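Peptidase S15/CocE/NonD (Thaumarchaeota archaeon SCGC AB-539-E09, PDB 4PF1) acts as an aminopeptidase of the alpha/beta-hydrolase fold, a serine peptidase that probably cleaves residues from the amino end of peptides. Local coordinates at residues 46-51 and 70-75; 475-480 and 569-574; 508-513 and 523-528. One frame throughout, in Å; residues are numbered along the deposited sequence.

Interaction 1: residues 46-51 and 70-75; sequences KLNTII and HAERRT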
loop_
_atom_site.group_PDB
_atom_site.type_symbol
_atom_site.label_atom_id
_atom_site.label_comp_id
_atom_site.label_asym_id
_atom_site.label_seq_id
_atom_site.Cartn_x
_atom_site.Cartn_y
_atom_site.Cartn_z
ATOM N N LYS A 46 7.397 -33.833 -34.076
ATOM C CA LYS A 46 6.092 -33.583 -33.452
ATOM C C LYS A 46 6.083 -32.326 -32.568
ATOM O O LYS A 46 6.990 -32.136 -31.752
ATOM C CB LYS A 46 5.635 -34.804 -32.634
ATOM C CG LYS A 46 5.364 -36.043 -33.478
ATOM C CD LYS A 46 4.827 -37.188 -32.632
ATOM C CE LYS A 46 5.232 -38.537 -33.170
ATOM N NZ LYS A 46 6.643 -38.867 -32.826
ATOM N N LEU A 47 5.031 -31.490 -32.714
ATOM C CA LEU A 47 4.857 -30.265 -31.927
ATOM C C LEU A 47 3.747 -30.431 -30.893
ATOM O O LEU A 47 2.657 -30.913 -31.225
ATOM C CB LEU A 47 4.549 -29.038 -32.826
ATOM C CG LEU A 47 5.559 -28.671 -33.943
ATOM C CD1 LEU A 47 5.250 -27.298 -34.511
ATOM C CD2 LEU A 47 7.004 -28.699 -33.444
ATOM N N ASN A 48 4.019 -30.015 -29.640
ATOM C CA ASN A 48 3.056 -30.098 -28.548
ATOM C C ASN A 48 1.948 -29.065 -28.748
ATOM O O ASN A 48 2.226 -27.865 -28.819
ATOM C CB ASN A 48 3.751 -29.913 -27.201
ATOM C CG ASN A 48 2.875 -30.213 -26.017
ATOM O OD1 ASN A 48 2.031 -31.120 -26.046
ATOM N ND2 ASN A 48 3.065 -29.464 -24.941
ATOM N N THR A 49 0.698 -29.540 -28.897
ATOM C CA THR A 49 -0.439 -28.677 -29.203
ATOM C C THR A 49 -1.557 -28.841 -28.165
ATOM O O THR A 49 -2.073 -29.942 -27.968
ATOM C CB THR A 49 -0.928 -28.966 -30.631
ATOM O OG1 THR A 49 0.206 -29.098 -31.495
ATOM C CG2 THR A 49 -1.848 -27.890 -31.162
ATOM N N ILE A 50 -1.936 -27.729 -27.518
ATOM C CA ILE A 50 -2.978 -27.706 -26.489
ATOM C C ILE A 50 -4.248 -27.118 -27.087
ATOM O O ILE A 50 -4.279 -25.935 -27.425
ATOM C CB ILE A 50 -2.508 -26.926 -25.216
ATOM C CG1 ILE A 50 -1.091 -27.375 -24.720
ATOM C CG2 ILE A 50 -3.563 -26.957 -24.095
ATOM C CD1 ILE A 50 -0.850 -28.931 -24.551
ATOM N N ILE A 51 -5.290 -27.951 -27.222
ATOM C CA ILE A 51 -6.567 -27.564 -27.821
ATOM C C ILE A 51 -7.653 -27.456 -26.734
ATOM O O ILE A 51 -7.952 -28.440 -26.050
ATOM C CB ILE A 51 -6.965 -28.567 -28.945
ATOM C CG1 ILE A 51 -5.814 -28.753 -29.966
ATOM C CG2 ILE A 51 -8.259 -28.132 -29.647
ATOM C CD1 ILE A 51 -5.656 -30.180 -30.501
ATOM N N HIS A 70 5.961 -22.037 -23.148
ATOM C CA HIS A 70 5.246 -23.129 -22.461
ATOM C C HIS A 70 3.720 -23.060 -22.678
ATOM O O HIS A 70 2.997 -22.516 -21.839
ATOM C CB HIS A 70 5.585 -23.122 -20.946
ATOM C CG HIS A 70 5.517 -24.454 -20.268
ATOM N ND1 HIS A 70 5.101 -25.594 -20.937
ATOM C CD2 HIS A 70 5.848 -24.787 -19.001
ATOM C CE1 HIS A 70 5.174 -26.573 -20.051
ATOM N NE2 HIS A 70 5.623 -26.137 -18.875
ATOM N N ALA A 71 3.239 -23.666 -23.785
ATOM C CA ALA A 71 1.816 -23.722 -24.151
ATOM C C ALA A 71 0.949 -24.278 -23.013
ATOM O O ALA A 71 -0.167 -23.799 -22.816
ATOM C CB ALA A 71 1.631 -24.569 -25.402
ATOM N N GLU A 72 1.476 -25.271 -22.252
ATOM C CA GLU A 72 0.775 -25.893 -21.128
ATOM C C GLU A 72 0.627 -24.917 -19.941
ATOM O O GLU A 72 -0.317 -25.052 -19.163
ATOM C CB GLU A 72 1.477 -27.193 -20.691
ATOM C CG GLU A 72 0.901 -28.427 -21.368
ATOM C CD GLU A 72 1.741 -29.690 -21.310
ATOM O OE1 GLU A 72 1.927 -30.237 -20.199
ATOM O OE2 GLU A 72 2.145 -30.178 -22.391
ATOM N N ARG A 73 1.533 -23.920 -19.829
ATOM C CA ARG A 73 1.446 -22.902 -18.780
ATOM C C ARG A 73 0.641 -21.692 -19.273
ATOM O O ARG A 73 -0.132 -21.134 -18.499
ATOM C CB ARG A 73 2.832 -22.475 -18.281
ATOM C CG ARG A 73 2.783 -21.805 -16.900
ATOM C CD ARG A 73 4.147 -21.378 -16.395
ATOM N NE ARG A 73 4.685 -20.242 -17.146
ATOM C CZ ARG A 73 5.844 -20.260 -17.797
ATOM N NH1 ARG A 73 6.602 -21.351 -17.789
ATOM N NH2 ARG A 73 6.258 -19.186 -18.456
ATOM N N ARG A 74 0.783 -21.316 -20.570
ATOM C CA ARG A 74 0.010 -20.207 -21.172
ATOM C C ARG A 74 -1.504 -20.502 -21.100
ATOM O O ARG A 74 -2.295 -19.589 -20.870
ATOM C CB ARG A 74 0.428 -19.954 -22.640
ATOM C CG ARG A 74 1.914 -19.601 -22.850
ATOM C CD ARG A 74 2.245 -18.143 -22.600
ATOM N NE ARG A 74 1.598 -17.255 -23.566
ATOM C CZ ARG A 74 0.711 -16.321 -23.240
ATOM N NH1 ARG A 74 0.376 -16.126 -21.969
ATOM N NH2 ARG A 74 0.163 -15.562 -24.179
ATOM N N THR A 75 -1.885 -21.795 -21.251
ATOM C CA THR A 75 -3.274 -22.271 -21.195
ATOM C C THR A 75 -3.703 -22.626 -19.754
ATOM O O THR A 75 -4.679 -23.365 -19.563
ATOM C CB THR A 75 -3.471 -23.475 -22.119
ATOM O OG1 THR A 75 -2.483 -24.466 -21.829
ATOM C CG2 THR A 75 -3.441 -23.096 -23.577
HETATM O O HOH W 1 4.064 -27.180 -22.945
#
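Asn48 and Glu72 make the one direct hydrogen bond between strand 46-51 and the short helix 71-74. Asn48 ND2 donates to Glu72 OE2 at 2.8 Å; the oxygen lies close to the Asn48 amide plane and is met on the anti side of the carboxylate, amide and carboxylate planes 75° apart. CB of Asn48 points toward the helix, and CG stands anti to the backbone N (chi1 -170°). Asp105 accepts a second hydrogen bond from the same ND2. A water adds a looser polar link: it accepts from Glu72 N at 3.3 Å, pairs with His70 ND1 at 2.8 Å and takes a weak bond from Asn48 ND2.

The apolar part belongs to Ile50. Its CD1 packs on Glu72 CG at 3.7 Å, the two side chains crossing at about a right angle, while CG1 meets Ala71 CB at 4.0 Å. On another branch, CG2 sits 3.5 Å from Thr75 OG1, a hydroxyl turned back to donate to Ala71 O at 2.6 Å. An alanine at Glu72 removes this acceptor and would probably set the Asn48 amide freer to turn and open a gap beside Ile50 CD1.

The helix thus meets the strand at Asn48 and Ile50, on a strand of the mixed hydrolase sheet. With Glu72 and Asp105 both accepting from ND2, the Asn48 amide is likely to be polarised and held against rotation, next to the apolar contacts of Ile50.

Interaction 2: residues 475-480 and 569-574; sequences TEPLKE and GHRIMV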
loop_
_atom_site.group_PDB
_atom_site.type_symbol
_atom_site.label_atom_id
_atom_site.label_comp_id
_atom_site.label_asym_id
_atom_site.label_seq_id
_atom_site.Cartn_x
_atom_site.Cartn_y
_atom_site.Cartn_z
ATOM N N THR A 475 10.356 24.505 -23.909
ATOM C CA THR A 475 9.556 25.651 -24.351
ATOM C C THR A 475 9.017 26.369 -23.114
ATOM O O THR A 475 9.111 25.831 -22.011
ATOM C CB THR A 475 8.380 25.182 -25.254
ATOM O OG1 THR A 475 7.408 24.508 -24.450
ATOM C CG2 THR A 475 8.823 24.286 -26.405
ATOM N N GLU A 476 8.411 27.550 -23.290
ATOM C CA GLU A 476 7.731 28.223 -22.182
ATOM C C GLU A 476 6.368 27.519 -21.988
ATOM O O GLU A 476 5.958 26.788 -22.899
ATOM C CB GLU A 476 7.568 29.731 -22.469
ATOM C CG GLU A 476 8.833 30.554 -22.229
ATOM C CD GLU A 476 9.456 30.450 -20.845
ATOM O OE1 GLU A 476 8.724 30.619 -19.843
ATOM O OE2 GLU A 476 10.684 30.221 -20.767
ATOM N N PRO A 477 5.667 27.637 -20.825
ATOM C CA PRO A 477 4.361 26.949 -20.698
ATOM C C PRO A 477 3.406 27.356 -21.821
ATOM O O PRO A 477 3.279 28.547 -22.120
ATOM C CB PRO A 477 3.843 27.397 -19.324
ATOM C CG PRO A 477 5.035 27.883 -18.597
ATOM C CD PRO A 477 5.978 28.429 -19.618
ATOM N N LEU A 478 2.798 26.360 -22.491
ATOM C CA LEU A 478 1.894 26.576 -23.623
ATOM C C LEU A 478 0.615 27.273 -23.194
ATOM O O LEU A 478 0.054 26.946 -22.149
ATOM C CB LEU A 478 1.560 25.245 -24.322
ATOM C CG LEU A 478 2.737 24.478 -24.942
ATOM C CD1 LEU A 478 2.291 23.147 -25.446
ATOM C CD2 LEU A 478 3.396 25.267 -26.074
ATOM N N LYS A 479 0.163 28.248 -23.997
ATOM C CA LYS A 479 -1.049 29.012 -23.708
ATOM C C LYS A 479 -2.269 28.360 -24.363
ATOM O O LYS A 479 -3.397 28.583 -23.926
ATOM C CB LYS A 479 -0.890 30.469 -24.160
ATOM C CG LYS A 479 0.077 31.259 -23.283
ATOM C CD LYS A 479 -0.176 32.752 -23.363
ATOM C CE LYS A 479 0.117 33.449 -22.054
ATOM N NZ LYS A 479 -0.941 33.195 -21.037
ATOM N N GLU A 480 -2.035 27.538 -25.396
ATOM C CA GLU A 480 -3.076 26.798 -26.107
ATOM C C GLU A 480 -2.602 25.347 -26.348
ATOM O O GLU A 480 -1.393 25.094 -26.304
ATOM C CB GLU A 480 -3.434 27.496 -27.438
ATOM C CG GLU A 480 -4.213 28.801 -27.281
ATOM C CD GLU A 480 -5.639 28.709 -26.756
ATOM O OE1 GLU A 480 -6.127 29.720 -26.204
ATOM O OE2 GLU A 480 -6.277 27.643 -26.923
ATOM N N GLY A 569 -0.357 25.070 -20.137
ATOM C CA GLY A 569 0.413 25.016 -18.897
ATOM C C GLY A 569 1.549 24.010 -18.956
ATOM O O GLY A 569 2.468 24.058 -18.133
ATOM N N HIS A 570 1.494 23.081 -19.936
ATOM C CA HIS A 570 2.543 22.079 -20.148
ATOM C C HIS A 570 3.671 22.647 -21.011
ATOM O O HIS A 570 3.450 23.596 -21.765
ATOM C CB HIS A 570 1.973 20.809 -20.826
ATOM C CG HIS A 570 1.032 20.007 -19.979
ATOM N ND1 HIS A 570 1.381 18.760 -19.498
ATOM C CD2 HIS A 570 -0.242 20.276 -19.608
ATOM C CE1 HIS A 570 0.325 18.318 -18.836
ATOM N NE2 HIS A 570 -0.676 19.195 -18.875
ATOM N N ARG A 571 4.870 22.058 -20.908
ATOM C CA ARG A 571 6.029 22.438 -21.720
ATOM C C ARG A 571 6.475 21.256 -22.570
ATOM O O ARG A 571 6.271 20.102 -22.178
ATOM C CB ARG A 571 7.208 22.897 -20.836
ATOM C CG ARG A 571 6.966 24.126 -19.966
ATOM C CD ARG A 571 8.239 24.456 -19.203
ATOM N NE ARG A 571 8.008 25.311 -18.039
ATOM C CZ ARG A 571 8.681 26.431 -17.788
ATOM N NH1 ARG A 571 9.610 26.860 -18.634
ATOM N NH2 ARG A 571 8.420 27.137 -16.697
ATOM N N ILE A 572 7.111 21.534 -23.717
ATOM C CA ILE A 572 7.697 20.488 -24.562
ATOM C C ILE A 572 9.183 20.478 -24.221
ATOM O O ILE A 572 9.823 21.531 -24.257
ATOM C CB ILE A 572 7.431 20.668 -26.086
ATOM C CG1 ILE A 572 5.921 20.835 -26.383
ATOM C CG2 ILE A 572 8.028 19.481 -26.871
ATOM C CD1 ILE A 572 5.585 21.429 -27.735
ATOM N N MET A 573 9.713 19.322 -23.809
ATOM C CA MET A 573 11.113 19.221 -23.413
ATOM C C MET A 573 11.893 18.249 -24.288
ATOM O O MET A 573 11.362 17.229 -24.731
ATOM C CB MET A 573 11.220 18.804 -21.935
ATOM C CG MET A 573 12.645 18.621 -21.438
ATOM S SD MET A 573 12.709 18.208 -19.688
ATOM C CE MET A 573 12.576 19.844 -18.969
ATOM N N VAL A 574 13.169 18.573 -24.512
ATOM C CA VAL A 574 14.120 17.730 -25.217
ATOM C C VAL A 574 15.335 17.508 -24.297
ATOM O O VAL A 574 15.913 18.475 -23.790
ATOM C CB VAL A 574 14.520 18.308 -26.606
ATOM C CG1 VAL A 574 15.710 17.554 -27.205
ATOM C CG2 VAL A 574 13.336 18.284 -27.565
#
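Thr475 and Ile572 begin a run of backbone bonds that ends where Leu478 meets Gly569: Thr475 N donates to Ile572 O at 3.0 Å, Leu478 N to His570 O at 2.9 Å, and Gly569 N to Leu478 O at 2.8 Å. Between the first two, a side chain takes the place of a carbonyl. Thr475 OG1, set between its backbone N and carbonyl carbon (chi1 71°), receives Ile572 N at 3.1 Å in a nearly straight bond, 175° at the hydrogen, and itself donates to Glu476 O. The methyl CG2 of Thr475 packs on Ile572 CB.

The loop 475-480 follows strand 471-474, an outermost strand of a four-stranded antiparallel sheet in the C-terminal non-catalytic domain, and so prolongs its pairing with strand 571-577 past the end of regular structure. Gly569 has phi 91°, where a beta carbon would press on the preceding carbonyl.

Arg571 is modelled in two conformers. In the one described it runs extended from CG to NE beside Pro477, whose CD lies 3.8 Å above the guanidinium centre, a tentative contact. There Glu476 OE1 stays 4.0 Å from Arg571 NH1, opposite charges that probably attract weakly, with no N-H pointing at the oxygen. Arg571 also packs against Arg237 of the second subunit. Leu478 CG lies against His570 O, and both Leu478 and Ile572 rest on Phe566.

Interaction 3: residues 508-513 and 523-528; sequences IDVWPD and GYQQML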
loop_
_atom_site.group_PDB
_atom_site.type_symbol
_atom_site.label_atom_id
_atom_site.label_comp_id
_atom_site.label_asym_id
_atom_site.label_seq_id
_atom_site.Cartn_x
_atom_site.Cartn_y
_atom_site.Cartn_z
ATOM N N ILE A 508 9.839 15.008 -24.069
ATOM C CA ILE A 508 9.163 14.984 -22.781
ATOM C C ILE A 508 8.017 16.000 -22.723
ATOM O O ILE A 508 8.131 17.109 -23.256
ATOM C CB ILE A 508 10.227 15.254 -21.664
ATOM C CG1 ILE A 508 11.129 14.021 -21.426
ATOM C CG2 ILE A 508 9.612 15.756 -20.356
ATOM C CD1 ILE A 508 12.607 14.358 -21.283
ATOM N N ASP A 509 6.923 15.614 -22.045
ATOM C CA ASP A 509 5.829 16.509 -21.733
ATOM C C ASP A 509 6.004 16.923 -20.278
ATOM O O ASP A 509 5.859 16.087 -19.385
ATOM C CB ASP A 509 4.457 15.838 -21.976
ATOM C CG ASP A 509 3.251 16.724 -21.652
ATOM O OD1 ASP A 509 3.323 17.495 -20.673
ATOM O OD2 ASP A 509 2.226 16.604 -22.345
ATOM N N VAL A 510 6.376 18.186 -20.040
ATOM C CA VAL A 510 6.543 18.714 -18.685
ATOM C C VAL A 510 5.177 19.164 -18.179
ATOM O O VAL A 510 4.595 20.101 -18.725
ATOM C CB VAL A 510 7.589 19.863 -18.594
ATOM C CG1 VAL A 510 7.855 20.251 -17.141
ATOM C CG2 VAL A 510 8.885 19.486 -19.291
ATOM N N TRP A 511 4.664 18.490 -17.146
ATOM C CA TRP A 511 3.372 18.810 -16.550
ATOM C C TRP A 511 3.449 20.187 -15.853
ATOM O O TRP A 511 4.554 20.621 -15.510
ATOM C CB TRP A 511 2.951 17.693 -15.578
ATOM C CG TRP A 511 2.458 16.447 -16.272
ATOM C CD1 TRP A 511 3.113 15.723 -17.228
ATOM C CD2 TRP A 511 1.203 15.785 -16.057
ATOM N NE1 TRP A 511 2.347 14.654 -17.620
ATOM C CE2 TRP A 511 1.168 14.667 -16.920
ATOM C CE3 TRP A 511 0.103 16.025 -15.211
ATOM C CZ2 TRP A 511 0.077 13.785 -16.963
ATOM C CZ3 TRP A 511 -0.976 15.151 -15.255
ATOM C CH2 TRP A 511 -0.982 14.045 -16.118
ATOM N N PRO A 512 2.317 20.927 -15.691
ATOM C CA PRO A 512 2.399 22.259 -15.055
ATOM C C PRO A 512 2.968 22.217 -13.635
ATOM O O PRO A 512 3.005 21.148 -13.014
ATOM C CB PRO A 512 0.942 22.743 -15.049
ATOM C CG PRO A 512 0.262 21.939 -16.103
ATOM C CD PRO A 512 0.928 20.600 -16.072
ATOM N N ASP A 513 3.429 23.393 -13.132
ATOM C CA ASP A 513 4.009 23.570 -11.790
ATOM C C ASP A 513 3.097 22.977 -10.715
ATOM O O ASP A 513 3.576 22.295 -9.806
ATOM C CB ASP A 513 4.270 25.062 -11.507
ATOM C CG ASP A 513 5.311 25.712 -12.407
ATOM O OD1 ASP A 513 6.006 24.973 -13.152
ATOM O OD2 ASP A 513 5.449 26.951 -12.349
ATOM N N GLY A 523 5.222 19.430 -11.963
ATOM C CA GLY A 523 6.593 19.490 -12.465
ATOM C C GLY A 523 7.072 18.239 -13.174
ATOM O O GLY A 523 8.161 18.234 -13.753
ATOM N N TYR A 524 6.252 17.170 -13.138
ATOM C CA TYR A 524 6.511 15.850 -13.714
ATOM C C TYR A 524 7.004 15.947 -15.171
ATOM O O TYR A 524 6.330 16.519 -16.033
ATOM C CB TYR A 524 5.229 14.993 -13.580
ATOM C CG TYR A 524 5.153 13.671 -14.320
ATOM C CD1 TYR A 524 6.233 12.788 -14.327
ATOM C CD2 TYR A 524 3.947 13.221 -14.853
ATOM C CE1 TYR A 524 6.142 11.538 -14.944
ATOM C CE2 TYR A 524 3.839 11.967 -15.451
ATOM C CZ TYR A 524 4.940 11.130 -15.502
ATOM O OH TYR A 524 4.823 9.903 -16.110
ATOM N N GLN A 525 8.229 15.454 -15.401
ATOM C CA GLN A 525 8.875 15.430 -16.710
ATOM C C GLN A 525 8.608 14.072 -17.362
ATOM O O GLN A 525 9.487 13.204 -17.415
ATOM C CB GLN A 525 10.382 15.718 -16.586
ATOM C CG GLN A 525 10.696 17.189 -16.310
ATOM C CD GLN A 525 12.179 17.479 -16.268
ATOM O OE1 GLN A 525 13.006 16.714 -16.764
ATOM N NE2 GLN A 525 12.545 18.629 -15.720
ATOM N N GLN A 526 7.361 13.882 -17.806
ATOM C CA GLN A 526 6.879 12.640 -18.398
ATOM C C GLN A 526 7.535 12.363 -19.741
ATOM O O GLN A 526 7.278 13.086 -20.709
ATOM C CB GLN A 526 5.353 12.703 -18.570
ATOM C CG GLN A 526 4.730 11.411 -19.107
ATOM C CD GLN A 526 3.646 11.686 -20.115
ATOM O OE1 GLN A 526 2.725 12.488 -19.885
ATOM N NE2 GLN A 526 3.727 11.019 -21.255
ATOM N N MET A 527 8.333 11.278 -19.824
ATOM C CA MET A 527 8.929 10.867 -21.091
ATOM C C MET A 527 7.803 10.437 -22.035
ATOM O O MET A 527 6.835 9.810 -21.587
ATOM C CB MET A 527 9.958 9.751 -20.891
ATOM C CG MET A 527 10.915 9.618 -22.067
ATOM S SD MET A 527 12.470 8.815 -21.630
ATOM C CE MET A 527 11.915 7.097 -21.489
ATOM N N LEU A 528 7.885 10.843 -23.309
ATOM C CA LEU A 528 6.820 10.594 -24.280
ATOM C C LEU A 528 7.316 9.791 -25.493
ATOM O O LEU A 528 6.618 8.890 -25.959
ATOM C CB LEU A 528 6.224 11.945 -24.724
ATOM C CG LEU A 528 5.007 11.900 -25.637
ATOM C CD1 LEU A 528 3.741 11.560 -24.859
ATOM C CD2 LEU A 528 4.839 13.208 -26.358
#
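Trp511 carries Tyr524 on one face of its indole, with Tyr524 CD2 3.5 Å above the plane and displaced toward the rim. Their planes stand 43° apart, an oblique pairing of two side chains that run side by side. At the indole edge, near its plane, NE1 donates to Gln526 OE1 at 3.2 Å, meeting a lone pair in the carbonyl plane with 168° at the hydrogen. Asp509 O also lies at the edge of this ring, in its plane. Gln526 CB in turn lies over one face of the Tyr524 ring, toward its rim. CG of Gln526 is anti to its backbone N (chi1 -176°), and the chain bends at chi2 on its way to the indole; the far end, NE2, makes a weak bond to Met527 O. Tyr524 OH goes to Val458 O.

Strands 502-510 and 525-534 are antiparallel neighbours in the four-stranded sheet of the C-terminal domain. Asp509 and Gln526 form a hydrogen-bonded pair: Asp509 N reaches Gln526 O at 2.9 Å, whereas the return bond is weak. Past the strand, Trp511 N reaches Tyr524 O at 2.8 Å and Gly523 N reaches Pro512 O at 3.0 Å.

Asp509 and Gln526 point to one face of the sheet; Ile508, Val510, Gln525 and Met527 to the other. There Ile508 CG2 packs on Gln525 CB at 3.8 Å, and Val510 CG2 lies alongside Gln525 CG. On the face of Gln526, the buried Asp509 carboxylate is gripped by His564 and His570. Asp513 leaves the pair for a salt bridge to Arg237 of the second subunit.

In the fold
Interactions 2 and 3 share one sheet: strands 571-577 and 502-510 are neighbours in it, and 508-513 with 523-528 is nested inside the loop that 475-480 and 569-574 close. They touch directly, among other places through a probable hydrogen bond between Met573 O and Ile508 N. Interaction 3 is buried and combines strand pairing with aromatic and amide contacts; interaction 2, at a partly buried edge, relies on backbone bonds and, in one conformer, an arginine over a proline. Arg237 of the second subunit reaches both. Interaction 1, also buried, lies about 44 Å (centres) from interaction 3, in the hydrolase part, and joins helix to strand through side chains instead of backbone bonds.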